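Local coordinates for sensory box/response regulator (Mycobacterium smegmatis, PDB 5YRP), which belongs to the EAL-domain family and folds as a modified beta/alpha barrel that holds a magnesium ion, at residues 14-19 / 221-226; 63-68 / 80-85; 67-72 / 105-110; 74-79 / 236-241; 172-177 / 204-209. One frame throughout, in Å; residues are numbered along the deposited sequence.

Contact 1 of 5, residues 14-19 / 221-226; sequences IDMRTG and YRAQGF
Ile14 pairs with Ala223 as an antiparallel hydrogen-bonded pair: Ile14 N donates to Ala223 O at 2.9 Å, and Ala223 N returns a bond to Ile14 O at 3.0 Å. One residue on, Asp15 faces Arg222 in a non-hydrogen-bonded pair, and its side chain lies on the same face of the sheet as that of Arg222. With CG anti to the backbone N (chi1 -176°), the Asp15 carboxylate comes beside Tyr221, its OD1 3.4 Å from Tyr221 CD1 and its plane 56° from the ring. OD1 also accepts from Arg17 N at 3.1 Å, which closes an Asx turn. Met16, a selenomethionine, continues the pairing with a nearly straight bond from its N to Tyr221 O (2.9 Å), while its SE rests 3.6 Å from Ala223 CB. Arg17 then folds back over the aromatic ring. Its guanidinium lies flat on Tyr221, centres 4.2 Å apart and planes 11° apart, a stacked cation-pi arrangement, and NE forms a salt bridge with Asp15 OD1 at 3.3 Å. Asp15 and the ring would thus both favour the charged guanidinium. The pairing joins the first and last strands, 7-15 and 222-223, and so closes the sheet of the EAL barrel. Met16 packs on Ala212, Leu215 and Leu216 of helix 209-218, Asp15 and Arg222 meet Leu22 of strand 21-29, and Arg222 bridges to Glu13.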
# COMPACT_ATOMS: atom_id res chain seq x y z
N ILE A 14 16.89 -5.40 17.57
CA ILE A 14 17.88 -6.45 17.67
C ILE A 14 17.93 -7.34 16.43
O ILE A 14 16.98 -7.41 15.66
CB ILE A 14 17.65 -7.33 18.92
CG1 ILE A 14 16.36 -8.14 18.79
CG2 ILE A 14 17.60 -6.46 20.17
CD1 ILE A 14 16.32 -9.33 19.73
N ASP A 15 19.08 -7.99 16.25
CA ASP A 15 19.21 -9.09 15.32
C ASP A 15 18.64 -10.33 16.00
O ASP A 15 19.19 -10.79 17.00
CB ASP A 15 20.68 -9.32 14.97
CG ASP A 15 20.89 -10.41 13.93
OD1 ASP A 15 19.91 -11.05 13.51
OD2 ASP A 15 22.06 -10.62 13.54
N MSE A 16 17.56 -10.87 15.46
CA MSE A 16 16.86 -11.99 16.09
C MSE A 16 17.60 -13.30 16.00
O MSE A 16 17.24 -14.26 16.68
CB MSE A 16 15.53 -12.19 15.41
CG MSE A 16 14.60 -11.02 15.71
SE MSE A 16 12.84 -11.52 14.99
CE MSE A 16 13.25 -11.35 13.07
N ARG A 17 18.61 -13.34 15.14
CA ARG A 17 19.49 -14.50 15.04
C ARG A 17 20.40 -14.55 16.26
O ARG A 17 20.43 -15.54 16.99
CB ARG A 17 20.32 -14.44 13.76
CG ARG A 17 19.50 -14.37 12.47
CD ARG A 17 20.37 -14.25 11.22
NE ARG A 17 21.21 -13.05 11.23
CZ ARG A 17 21.85 -12.55 10.17
NH1 ARG A 17 22.58 -11.45 10.31
NH2 ARG A 17 21.76 -13.14 8.98
N THR A 18 21.13 -13.46 16.48
CA THR A 18 22.11 -13.36 17.56
C THR A 18 21.50 -12.87 18.87
O THR A 18 21.81 -13.38 19.94
CB THR A 18 23.24 -12.37 17.19
OG1 THR A 18 23.71 -12.65 15.87
CG2 THR A 18 24.41 -12.45 18.17
N GLY A 19 20.62 -11.88 18.77
CA GLY A 19 20.13 -11.15 19.94
C GLY A 19 20.86 -9.83 20.12
O GLY A 19 20.61 -9.12 21.09
N TYR A 221 15.74 -10.43 9.55
CA TYR A 221 16.47 -10.71 10.80
C TYR A 221 16.41 -9.57 11.82
O TYR A 221 16.47 -9.82 13.03
CB TYR A 221 17.92 -11.14 10.50
CG TYR A 221 18.82 -10.07 9.89
CD1 TYR A 221 19.54 -9.19 10.71
CD2 TYR A 221 19.00 -9.97 8.51
CE1 TYR A 221 20.38 -8.23 10.17
CE2 TYR A 221 19.84 -9.01 7.96
CZ TYR A 221 20.53 -8.14 8.80
OH TYR A 221 21.37 -7.18 8.27
N ARG A 222 16.29 -8.33 11.35
CA ARG A 222 16.18 -7.17 12.24
C ARG A 222 14.75 -7.01 12.72
O ARG A 222 13.81 -7.13 11.93
CB ARG A 222 16.60 -5.89 11.52
CG ARG A 222 17.98 -5.93 10.91
CD ARG A 222 18.25 -4.68 10.08
NE ARG A 222 19.61 -4.18 10.29
CZ ARG A 222 19.97 -3.25 11.18
NH1 ARG A 222 19.08 -2.67 11.97
NH2 ARG A 222 21.24 -2.88 11.27
N ALA A 223 14.57 -6.72 14.00
CA ALA A 223 13.23 -6.59 14.56
C ALA A 223 13.17 -5.82 15.88
O ALA A 223 14.17 -5.68 16.59
CB ALA A 223 12.60 -7.96 14.73
N GLN A 224 11.97 -5.31 16.18
CA GLN A 224 11.63 -4.69 17.45
C GLN A 224 10.36 -5.35 17.99
O GLN A 224 9.53 -5.81 17.21
CB GLN A 224 11.36 -3.20 17.27
CG GLN A 224 12.45 -2.43 16.55
CD GLN A 224 12.17 -0.94 16.48
OE1 GLN A 224 11.16 -0.47 17.00
NE2 GLN A 224 13.06 -0.19 15.84
N GLY A 225 10.21 -5.38 19.31
CA GLY A 225 9.01 -5.96 19.92
C GLY A 225 9.14 -6.23 21.40
O GLY A 225 10.24 -6.37 21.92
N PHE A 226 7.99 -6.33 22.08
CA PHE A 226 7.96 -6.61 23.52
C PHE A 226 8.63 -7.94 23.86
O PHE A 226 9.27 -8.08 24.90
CB PHE A 226 6.51 -6.62 24.06
CG PHE A 226 5.81 -5.27 24.00
CD1 PHE A 226 6.43 -4.10 24.44
CD2 PHE A 226 4.50 -5.19 23.54
CE1 PHE A 226 5.77 -2.88 24.39
CE2 PHE A 226 3.84 -3.97 23.49
CZ PHE A 226 4.48 -2.81 23.91

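Contact 2 of 5, residues 63-68 / 80-85; sequences TACAEF and IVLRIN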
# COMPACT_ATOMS: atom_id res chain seq x y z
N THR A 63 17.50 15.86 21.91
CA THR A 63 17.67 15.11 23.15
C THR A 63 18.15 13.68 22.89
O THR A 63 18.99 13.16 23.63
CB THR A 63 16.36 15.08 23.96
OG1 THR A 63 15.80 16.39 24.03
CG2 THR A 63 16.61 14.57 25.38
N ALA A 64 17.61 13.06 21.85
CA ALA A 64 17.99 11.69 21.48
C ALA A 64 19.45 11.65 21.06
O ALA A 64 20.21 10.82 21.53
CB ALA A 64 17.10 11.18 20.36
N CYS A 65 19.82 12.56 20.16
CA CYS A 65 21.20 12.70 19.70
C CYS A 65 22.16 13.02 20.84
O CYS A 65 23.28 12.52 20.86
CB CYS A 65 21.29 13.79 18.63
SG CYS A 65 20.54 13.33 17.05
N ALA A 66 21.71 13.85 21.77
CA ALA A 66 22.51 14.19 22.94
C ALA A 66 22.77 12.95 23.80
O ALA A 66 23.91 12.63 24.12
CB ALA A 66 21.81 15.25 23.77
N GLU A 67 21.68 12.27 24.15
CA GLU A 67 21.74 11.03 24.93
C GLU A 67 22.52 9.94 24.20
O GLU A 67 23.20 9.13 24.82
CB GLU A 67 20.32 10.55 25.24
CG GLU A 67 20.22 9.22 25.98
CD GLU A 67 20.87 9.23 27.35
OE1 GLU A 67 21.10 10.32 27.91
OE2 GLU A 67 21.14 8.13 27.88
N PHE A 68 22.41 9.93 22.87
CA PHE A 68 23.10 8.94 22.04
C PHE A 68 24.62 9.14 22.10
O PHE A 68 25.36 8.17 22.26
CB PHE A 68 22.57 9.04 20.59
CG PHE A 68 23.21 8.08 19.62
CD1 PHE A 68 23.62 6.81 20.00
CD2 PHE A 68 23.36 8.44 18.28
CE1 PHE A 68 24.20 5.94 19.09
CE2 PHE A 68 23.93 7.58 17.37
CZ PHE A 68 24.36 6.32 17.77
N ILE A 80 26.04 1.58 16.30
CA ILE A 80 24.63 1.28 16.10
C ILE A 80 23.95 2.50 15.51
O ILE A 80 24.52 3.59 15.51
CB ILE A 80 23.92 0.90 17.41
CG1 ILE A 80 24.00 2.06 18.42
CG2 ILE A 80 24.55 -0.35 18.01
CD1 ILE A 80 22.96 1.98 19.51
N VAL A 81 22.74 2.32 15.02
CA VAL A 81 21.96 3.42 14.45
C VAL A 81 20.97 3.94 15.50
O VAL A 81 20.47 3.18 16.32
CB VAL A 81 21.21 2.98 13.17
CG1 VAL A 81 20.46 4.15 12.55
CG2 VAL A 81 22.18 2.39 12.16
N LEU A 82 20.72 5.25 15.47
CA LEU A 82 19.70 5.87 16.30
C LEU A 82 18.51 6.27 15.43
O LEU A 82 18.62 7.17 14.60
CB LEU A 82 20.26 7.10 17.01
CG LEU A 82 19.29 7.84 17.94
CD1 LEU A 82 19.07 7.07 19.23
CD2 LEU A 82 19.81 9.24 18.23
N ARG A 83 17.38 5.60 15.63
CA ARG A 83 16.17 5.87 14.85
C ARG A 83 15.28 6.88 15.56
O ARG A 83 14.92 6.70 16.72
CB ARG A 83 15.39 4.58 14.58
CG ARG A 83 16.15 3.59 13.71
CD ARG A 83 15.25 2.64 12.95
NE ARG A 83 15.89 2.23 11.70
CZ ARG A 83 16.86 1.33 11.59
NH1 ARG A 83 17.33 0.70 12.67
NH2 ARG A 83 17.37 1.05 10.40
N ILE A 84 14.92 7.94 14.84
CA ILE A 84 14.07 9.01 15.38
C ILE A 84 12.90 9.25 14.44
O ILE A 84 13.08 9.42 13.24
CB ILE A 84 14.88 10.31 15.53
CG1 ILE A 84 15.96 10.13 16.60
CG2 ILE A 84 13.96 11.47 15.91
CD1 ILE A 84 17.19 10.95 16.35
N ASN A 85 11.70 9.27 15.01
CA ASN A 85 10.49 9.51 14.23
C ASN A 85 10.38 10.98 13.88
O ASN A 85 10.40 11.84 14.76
CB ASN A 85 9.26 9.08 15.01
CG ASN A 85 9.18 7.58 15.17
OD1 ASN A 85 9.04 6.84 14.19
ND2 ASN A 85 9.27 7.11 16.41
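The helical segment carrying Ala64, Cys65 and Phe68 runs nearly antiparallel to the strand segment of Leu82 and Ile84, their N-to-C directions 164° apart and the axes of 63-68 and 81-85 approaching to 9.7 Å. Phe68 makes the main side-chain contact. Its CG, anti to the backbone N (chi1 179°), carries the ring out toward the strand, where Leu82 CB lies over one face, offset toward the rim, in a CH-pi contact 3.9 Å from the ring centroid. At the ring edge, near its plane, Ile80 O is 3.5 Å from Phe68 CZ, and Ile80 CG1 stands 3.9 Å from CE1. Helix 52-73 links the neighbouring parallel strands 21-29 and 81-86, so this is the helix-on-sheet layer of a beta-alpha-beta crossover in the EAL barrel. Further along, smaller groups meet branch ends: Ala64 CB lies 4.0 Å from Leu82 CD2 and equally far from Ile84 CD1. Cys65 SG touches the same Ile84 methyl at 4.2 Å. All six touching residues are buried, and every side-chain pair between the segments is apolar. Asn85, the residue after Ile84, belongs to the magnesium site with Glu25, Glu117 and Asp147.

Contact 3 of 5, residues 67-72 / 105-110; sequences EFSRWR and KEFGLP
Ser69 and Phe107 bring the two backbones nearest, with CA atoms 6.0 Å apart, where helix 52-73 passes the end of helix 96-106. Phe107 is the first residue of the second segment to leave helical angles, and Gly108 follows with positive phi (54°), after which Leu109 and Pro110 also touch the first helix. Ser69 CB approaches Phe107 O at 3.2 Å. Its hydroxyl sits between the backbone N and the carbonyl carbon (chi1 65°), 3.8 Å from Phe107 CB, but its hydrogen bond goes to Ala66 O within its own helix. The segment 105-110 is the turn that leads from helix 96-106 towards strand 114-119, so the contact joins successive helices of the barrel's outer layer, at the ends remote from the magnesium site. Leu109 is the apolar centre: one methyl, CD2, fits between two side chains of the first helix. It is 3.4 Å from Phe68 CD2, approaching that ring obliquely, and 3.5 Å from Arg72 CD. Beyond it, Arg72 bends at chi3 (73°), which places NE, and its side chain and that of Pro110 reach toward each other, tip to tip. Pro110 CG lies 3.3 Å from Arg72 NH2, and the proline covers one guanidinium face, with CD offset toward the rim. That NH2 also has a weak hydrogen bond to Arg78 O.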
# COMPACT_ATOMS: atom_id res chain seq x y z
N GLU A 67 21.68 12.27 24.15
CA GLU A 67 21.74 11.03 24.93
C GLU A 67 22.52 9.94 24.20
O GLU A 67 23.20 9.13 24.82
CB GLU A 67 20.32 10.55 25.24
CG GLU A 67 20.22 9.22 25.98
CD GLU A 67 20.87 9.23 27.35
OE1 GLU A 67 21.10 10.32 27.91
OE2 GLU A 67 21.14 8.13 27.88
N PHE A 68 22.41 9.93 22.87
CA PHE A 68 23.10 8.94 22.04
C PHE A 68 24.62 9.14 22.10
O PHE A 68 25.36 8.17 22.26
CB PHE A 68 22.57 9.04 20.59
CG PHE A 68 23.21 8.08 19.62
CD1 PHE A 68 23.62 6.81 20.00
CD2 PHE A 68 23.36 8.44 18.28
CE1 PHE A 68 24.20 5.94 19.09
CE2 PHE A 68 23.93 7.58 17.37
CZ PHE A 68 24.36 6.32 17.77
N SER A 69 25.07 10.38 22.00
CA SER A 69 26.50 10.69 22.09
C SER A 69 27.08 10.36 23.47
O SER A 69 28.25 10.01 23.59
CB SER A 69 26.77 12.15 21.74
OG SER A 69 26.18 13.02 22.68
N ARG A 70 26.26 10.47 24.52
CA ARG A 70 26.68 10.10 25.87
C ARG A 70 27.05 8.63 25.95
O ARG A 70 27.96 8.25 26.69
CB ARG A 70 25.58 10.40 26.90
CG ARG A 70 25.31 11.88 27.13
CD ARG A 70 24.47 12.11 28.38
NE ARG A 70 23.96 13.48 28.46
CZ ARG A 70 22.70 13.86 28.20
NH1 ARG A 70 21.77 12.99 27.84
NH2 ARG A 70 22.38 15.14 28.31
N TRP A 71 26.35 7.79 25.19
CA TRP A 71 26.66 6.37 25.10
C TRP A 71 27.99 6.19 24.39
O TRP A 71 28.86 5.44 24.83
CB TRP A 71 25.57 5.60 24.35
CG TRP A 71 24.18 5.84 24.85
CD1 TRP A 71 23.81 6.33 26.06
CD2 TRP A 71 22.96 5.59 24.14
NE1 TRP A 71 22.44 6.41 26.16
CE2 TRP A 71 21.90 5.96 24.99
CE3 TRP A 71 22.66 5.08 22.87
CZ2 TRP A 71 20.56 5.84 24.60
CZ3 TRP A 71 21.33 4.97 22.49
CH2 TRP A 71 20.30 5.35 23.35
N ARG A 72 28.13 6.91 23.28
CA ARG A 72 29.35 6.89 22.46
C ARG A 72 30.56 7.34 23.28
O ARG A 72 31.66 6.81 23.12
CB ARG A 72 29.20 7.79 21.23
CG ARG A 72 28.01 7.47 20.35
CD ARG A 72 28.04 8.26 19.05
NE ARG A 72 29.08 7.76 18.16
CZ ARG A 72 28.97 6.65 17.42
NH1 ARG A 72 27.86 5.91 17.47
NH2 ARG A 72 29.98 6.28 16.65
N LYS A 105 26.75 17.65 14.12
CA LYS A 105 28.00 18.38 14.31
C LYS A 105 28.20 18.67 15.80
O LYS A 105 29.29 18.47 16.34
CB LYS A 105 27.95 19.70 13.53
CG LYS A 105 29.19 20.58 13.66
CD LYS A 105 30.36 20.03 12.87
CE LYS A 105 31.69 20.58 13.37
NZ LYS A 105 32.84 19.83 12.79
N GLU A 106 27.13 19.12 16.45
CA GLU A 106 27.14 19.50 17.86
C GLU A 106 27.53 18.34 18.78
O GLU A 106 28.41 18.49 19.63
CB GLU A 106 25.77 20.05 18.26
CG GLU A 106 25.69 20.59 19.68
CD GLU A 106 24.33 21.19 20.00
OE1 GLU A 106 24.05 21.40 21.20
OE2 GLU A 106 23.54 21.44 19.07
N PHE A 107 26.87 17.20 18.60
CA PHE A 107 27.07 16.03 19.48
C PHE A 107 28.03 14.99 18.90
O PHE A 107 28.04 13.84 19.34
CB PHE A 107 25.72 15.39 19.80
CG PHE A 107 24.76 16.31 20.49
CD1 PHE A 107 24.98 16.72 21.79
CD2 PHE A 107 23.64 16.78 19.82
CE1 PHE A 107 24.09 17.58 22.43
CE2 PHE A 107 22.75 17.64 20.45
CZ PHE A 107 22.98 18.04 21.75
N GLY A 108 28.83 15.40 17.92
CA GLY A 108 29.89 14.56 17.35
C GLY A 108 29.43 13.20 16.88
O GLY A 108 30.15 12.22 17.00
N LEU A 109 28.21 13.15 16.33
CA LEU A 109 27.67 11.90 15.82
C LEU A 109 28.17 11.70 14.39
O LEU A 109 28.09 12.63 13.58
CB LEU A 109 26.14 11.92 15.86
CG LEU A 109 25.52 11.99 17.26
CD1 LEU A 109 24.01 12.20 17.18
CD2 LEU A 109 25.82 10.73 18.06
N PRO A 110 28.70 10.50 14.09
CA PRO A 110 29.32 10.29 12.78
C PRO A 110 28.32 10.03 11.66
O PRO A 110 27.12 9.94 11.90
CB PRO A 110 30.19 9.04 13.02
CG PRO A 110 29.45 8.28 14.06
CD PRO A 110 28.75 9.29 14.93

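Contact 4 of 5, residues 74-79 / 236-241; sequences NGVGRN and EMQTLL
Val76 and Leu241 carry the apolar part of this contact, meeting CB to CB at 4.0 Å. Their side chains cross at an oblique angle. Val76 CG2, held between the backbone N and the carbonyl carbon, also stands 4.1 Å from Gln238 O, one helical turn earlier. The backbone of Gly77 lies against Leu241, with Gly77 N 4.0 Å from Leu241 CB. A chi1 of -68° sets Leu241 CG anti to the carbonyl carbon, and CD1 beyond it comes within 4.1 Å of Gly77 CA. Gly77 is the residue whose CA comes nearest to that of Leu241, at 5.5 Å, and its positive phi (57°) favours glycine there.

The polar part is a meeting of two amides. Asn74 ND2 and Gln238 NE2 are modelled 3.1 Å apart with their planes 88° apart; both are donors, so the pair is not a hydrogen bond, and at this resolution the way the Gln238 amide is turned is doubtful. Asn74 ND2 has its own acceptor in Arg70 O.

Backbone bonding shapes the loop. Gly75, at the C-prime position, ends helix 52-73 in a Schellman motif, with Val76 N bonded to Trp71 O and Gly75 N to Arg72 O, and after this turn Val76 lies against helix 234-243. Trp71 completes the packing, touching Val76, Gln238 and Leu241. The absence of hydrogen bonds between the two segments implies that the loop 74-79 is held against the C-terminal helix mainly by van der Waals contact, the amides adding packing surface but no bond of their own across it.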
# COMPACT_ATOMS: atom_id res chain seq x y z
N ASN A 74 30.81 6.94 26.57
CA ASN A 74 31.07 5.80 27.46
C ASN A 74 31.47 4.52 26.72
O ASN A 74 31.57 3.46 27.34
CB ASN A 74 29.85 5.53 28.34
CG ASN A 74 29.70 6.55 29.44
OD1 ASN A 74 30.30 6.40 30.51
ND2 ASN A 74 28.90 7.58 29.20
N GLY A 75 31.67 4.61 25.41
CA GLY A 75 32.18 3.49 24.63
C GLY A 75 31.20 2.36 24.41
O GLY A 75 31.60 1.22 24.18
N VAL A 76 29.90 2.67 24.48
CA VAL A 76 28.85 1.69 24.20
C VAL A 76 27.98 2.21 23.05
O VAL A 76 27.84 3.42 22.87
CB VAL A 76 27.99 1.38 25.44
CG1 VAL A 76 28.87 0.94 26.60
CG2 VAL A 76 27.13 2.57 25.86
N GLY A 77 27.43 1.28 22.28
CA GLY A 77 26.64 1.63 21.09
C GLY A 77 27.43 2.48 20.11
O GLY A 77 26.87 3.34 19.42
N ARG A 78 28.73 2.23 20.04
CA ARG A 78 29.62 3.01 19.20
C ARG A 78 29.26 2.85 17.74
O ARG A 78 29.39 3.79 16.97
CB ARG A 78 31.07 2.59 19.42
CG ARG A 78 31.71 3.18 20.67
CD ARG A 78 31.93 4.68 20.57
NE ARG A 78 32.70 5.07 19.40
CZ ARG A 78 33.29 6.26 19.22
NH1 ARG A 78 33.21 7.20 20.16
NH2 ARG A 78 33.96 6.50 18.10
N ASN A 79 28.82 1.66 17.36
CA ASN A 79 28.42 1.42 15.98
C ASN A 79 27.03 0.80 15.87
O ASN A 79 26.86 -0.33 15.42
CB ASN A 79 29.49 0.63 15.23
CG ASN A 79 29.91 -0.64 15.95
OD1 ASN A 79 29.29 -1.06 16.93
ND2 ASN A 79 30.98 -1.26 15.46
N GLU A 236 19.16 2.66 31.06
CA GLU A 236 18.95 1.23 30.92
C GLU A 236 19.51 0.74 29.57
O GLU A 236 20.04 -0.36 29.48
CB GLU A 236 17.46 0.89 31.03
CG GLU A 236 16.85 1.18 32.40
CD GLU A 236 15.34 1.00 32.43
OE1 GLU A 236 14.64 1.50 31.53
OE2 GLU A 236 14.84 0.35 33.38
N MSE A 237 19.37 1.57 28.55
CA MSE A 237 19.87 1.27 27.21
C MSE A 237 21.37 1.19 27.22
O MSE A 237 21.94 0.29 26.61
CB MSE A 237 19.37 2.32 26.22
CG MSE A 237 19.81 2.09 24.77
SE MSE A 237 19.06 0.44 24.00
CE MSE A 237 17.21 1.05 23.76
N GLN A 238 22.02 2.12 27.90
CA GLN A 238 23.48 2.08 28.09
C GLN A 238 23.88 0.70 28.58
O GLN A 238 24.71 0.02 27.96
CB GLN A 238 23.95 3.10 29.12
CG GLN A 238 24.39 4.44 28.57
CD GLN A 238 25.23 5.22 29.56
OE1 GLN A 238 24.92 5.24 30.76
NE2 GLN A 238 26.28 5.87 29.08
N THR A 239 23.29 0.31 29.70
CA THR A 239 23.54 -0.98 30.33
C THR A 239 23.35 -2.12 29.34
O THR A 239 24.16 -3.04 29.27
CB THR A 239 22.63 -1.16 31.56
OG1 THR A 239 22.72 0.01 32.39
CG2 THR A 239 23.02 -2.38 32.38
N LEU A 240 22.28 -2.05 28.55
CA LEU A 240 22.01 -3.05 27.53
C LEU A 240 23.05 -3.03 26.42
O LEU A 240 23.49 -4.07 25.94
CB LEU A 240 20.62 -2.83 26.94
CG LEU A 240 20.21 -3.69 25.74
CD1 LEU A 240 20.41 -5.18 26.01
CD2 LEU A 240 18.75 -3.42 25.39
N LEU A 241 23.44 -1.83 25.99
CA LEU A 241 24.46 -1.67 24.96
C LEU A 241 25.84 -2.09 25.44
O LEU A 241 26.67 -2.52 24.63
CB LEU A 241 24.50 -0.22 24.48
CG LEU A 241 23.27 0.26 23.71
CD1 LEU A 241 23.33 1.77 23.53
CD2 LEU A 241 23.16 -0.43 22.36

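Contact 5 of 5, residues 172-177 / 204-209; sequences SFVAEL and EGVETE
The CB bond of Val174 points toward 204-206, and both methyls touch its backbone. CG1 lies anti to the backbone N (chi1 179°) and reaches 3.4 Å from Gly205 O and 3.6 Å from Val206 CA. CG2, on the other branch, is 3.3 Å from Glu204 O. Val206 answers with a single methyl: its CG2 meets Val174 CG1 at 3.6 Å, although the CB bond of Val206 leads away from 172-177; the side chain also packs on Ala212 and Leu228. The bend that presents this backbone comes from Gly205, whose phi is positive (76°), and from Val206, the centre of an inverse gamma turn. Both segments follow the C-terminal ends of neighbouring parallel strands, 166-169 and 200-203, so the contact joins two loops on the rim of the EAL barrel that also bears the magnesium ion; the Glu204 side chain lies about 4 Å from that ion at the nearest atoms. Further on, a water accepts from Thr208 N at 3.1 Å and lies 2.8 Å from Ala175 O, to which it probably donates. Thr208 is the N-cap of helix 209-218, and its OG1 accepts from Ala211 N. Glu207 CG stands 4.4 Å from Ala175 CA, a loose contact. On the far flank, Phe173 packs on Leu156 of the second subunit, while Leu177 packs on helices 183-197 and 209-218.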
# COMPACT_ATOMS: atom_id res chain seq x y z
N SER A 172 0.87 -4.33 12.59
CA SER A 172 -0.34 -5.09 12.25
C SER A 172 -0.03 -6.40 11.52
O SER A 172 -0.65 -7.43 11.80
CB SER A 172 -1.27 -4.24 11.39
OG SER A 172 -0.62 -3.78 10.22
N PHE A 173 0.94 -6.36 10.61
CA PHE A 173 1.33 -7.55 9.83
C PHE A 173 2.22 -8.51 10.62
O PHE A 173 2.40 -9.65 10.21
CB PHE A 173 2.04 -7.14 8.54
CG PHE A 173 1.34 -6.05 7.78
CD1 PHE A 173 -0.03 -6.11 7.55
CD2 PHE A 173 2.05 -4.97 7.30
CE1 PHE A 173 -0.68 -5.11 6.86
CE2 PHE A 173 1.40 -3.96 6.60
CZ PHE A 173 0.04 -4.03 6.38
N VAL A 174 2.78 -8.03 11.72
CA VAL A 174 3.66 -8.83 12.56
C VAL A 174 2.94 -9.39 13.78
O VAL A 174 3.21 -10.51 14.20
CB VAL A 174 4.87 -7.98 13.00
CG1 VAL A 174 5.80 -8.77 13.89
CG2 VAL A 174 5.63 -7.49 11.78
N ALA A 175 2.00 -8.62 14.33
CA ALA A 175 1.37 -8.96 15.61
C ALA A 175 0.81 -10.38 15.65
O ALA A 175 1.23 -11.19 16.47
CB ALA A 175 0.26 -7.96 15.93
N GLU A 176 -0.12 -10.66 14.76
CA GLU A 176 -0.74 -11.99 14.68
C GLU A 176 -0.11 -12.82 13.56
O GLU A 176 -0.75 -13.68 12.97
CB GLU A 176 -2.25 -11.86 14.45
CG GLU A 176 -2.97 -11.11 15.55
CD GLU A 176 -4.43 -10.85 15.23
OE1 GLU A 176 -4.90 -9.71 15.46
OE2 GLU A 176 -5.11 -11.77 14.72
N LEU A 177 1.17 -12.56 13.28
CA LEU A 177 1.88 -13.24 12.21
C LEU A 177 2.02 -14.72 12.54
O LEU A 177 2.46 -15.08 13.64
CB LEU A 177 3.26 -12.62 12.02
CG LEU A 177 4.20 -13.23 10.97
CD1 LEU A 177 3.58 -13.22 9.58
CD2 LEU A 177 5.51 -12.47 10.95
N GLU A 204 8.65 -4.41 13.09
CA GLU A 204 8.19 -3.85 14.36
C GLU A 204 6.95 -4.59 14.85
O GLU A 204 6.20 -5.16 14.06
CB GLU A 204 7.94 -2.34 14.24
CG GLU A 204 7.02 -1.94 13.10
CD GLU A 204 6.62 -0.48 13.16
OE1 GLU A 204 7.51 0.40 13.25
OE2 GLU A 204 5.40 -0.20 13.11
N GLY A 205 6.76 -4.58 16.17
CA GLY A 205 5.62 -5.25 16.80
C GLY A 205 5.74 -6.77 16.88
O GLY A 205 4.74 -7.47 16.80
N VAL A 206 6.97 -7.26 17.05
CA VAL A 206 7.21 -8.70 17.19
C VAL A 206 6.81 -9.15 18.60
O VAL A 206 7.62 -9.16 19.52
CB VAL A 206 8.68 -9.06 16.91
CG1 VAL A 206 8.92 -10.55 17.10
CG2 VAL A 206 9.04 -8.67 15.49
N GLU A 207 5.54 -9.54 18.73
CA GLU A 207 4.95 -9.89 20.02
C GLU A 207 5.18 -11.35 20.38
O GLU A 207 5.33 -11.70 21.54
CB GLU A 207 3.45 -9.62 20.00
CG GLU A 207 3.06 -8.20 19.59
CD GLU A 207 3.37 -7.17 20.66
OE1 GLU A 207 2.96 -7.40 21.82
OE2 GLU A 207 3.99 -6.13 20.34
N THR A 208 5.19 -12.21 19.37
CA THR A 208 5.22 -13.65 19.59
C THR A 208 6.40 -14.28 18.89
O THR A 208 6.84 -13.79 17.85
CB THR A 208 3.95 -14.32 19.07
OG1 THR A 208 3.88 -14.18 17.64
CG2 THR A 208 2.71 -13.69 19.70
N GLU A 209 6.92 -15.36 19.46
CA GLU A 209 8.03 -16.11 18.86
C GLU A 209 7.58 -16.78 17.56
O GLU A 209 8.40 -17.02 16.67
CB GLU A 209 8.63 -17.14 19.83
CG GLU A 209 7.73 -18.30 20.24
CD GLU A 209 6.90 -18.00 21.48
OE1 GLU A 209 6.45 -16.85 21.66
OE2 GLU A 209 6.69 -18.94 22.29
O HOH W 1 3.99 -10.81 16.90

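How the contacts relate
From the N terminus, contact 1 opens first and closes near the C-terminal end, joining the first and last strands; contacts 2, 3 and 5 nest within its loop. Contacts 2 and 3 both start from helix 52-73: the first closes quickly onto strand 81-86, the second on the end of helix 96-106. Contact 4 opens in the following loop and closes on helix 234-243, crossing contacts 1, 2 and 3 and enclosing contact 5, which joins the loops after strands 166-169 and 200-203. Contacts 2, 3 and 4 touch one another; contacts 1 and 2 share the sheet and meet at Arg222 and Arg83; contact 5 touches contact 1 through Gln224 and Val206.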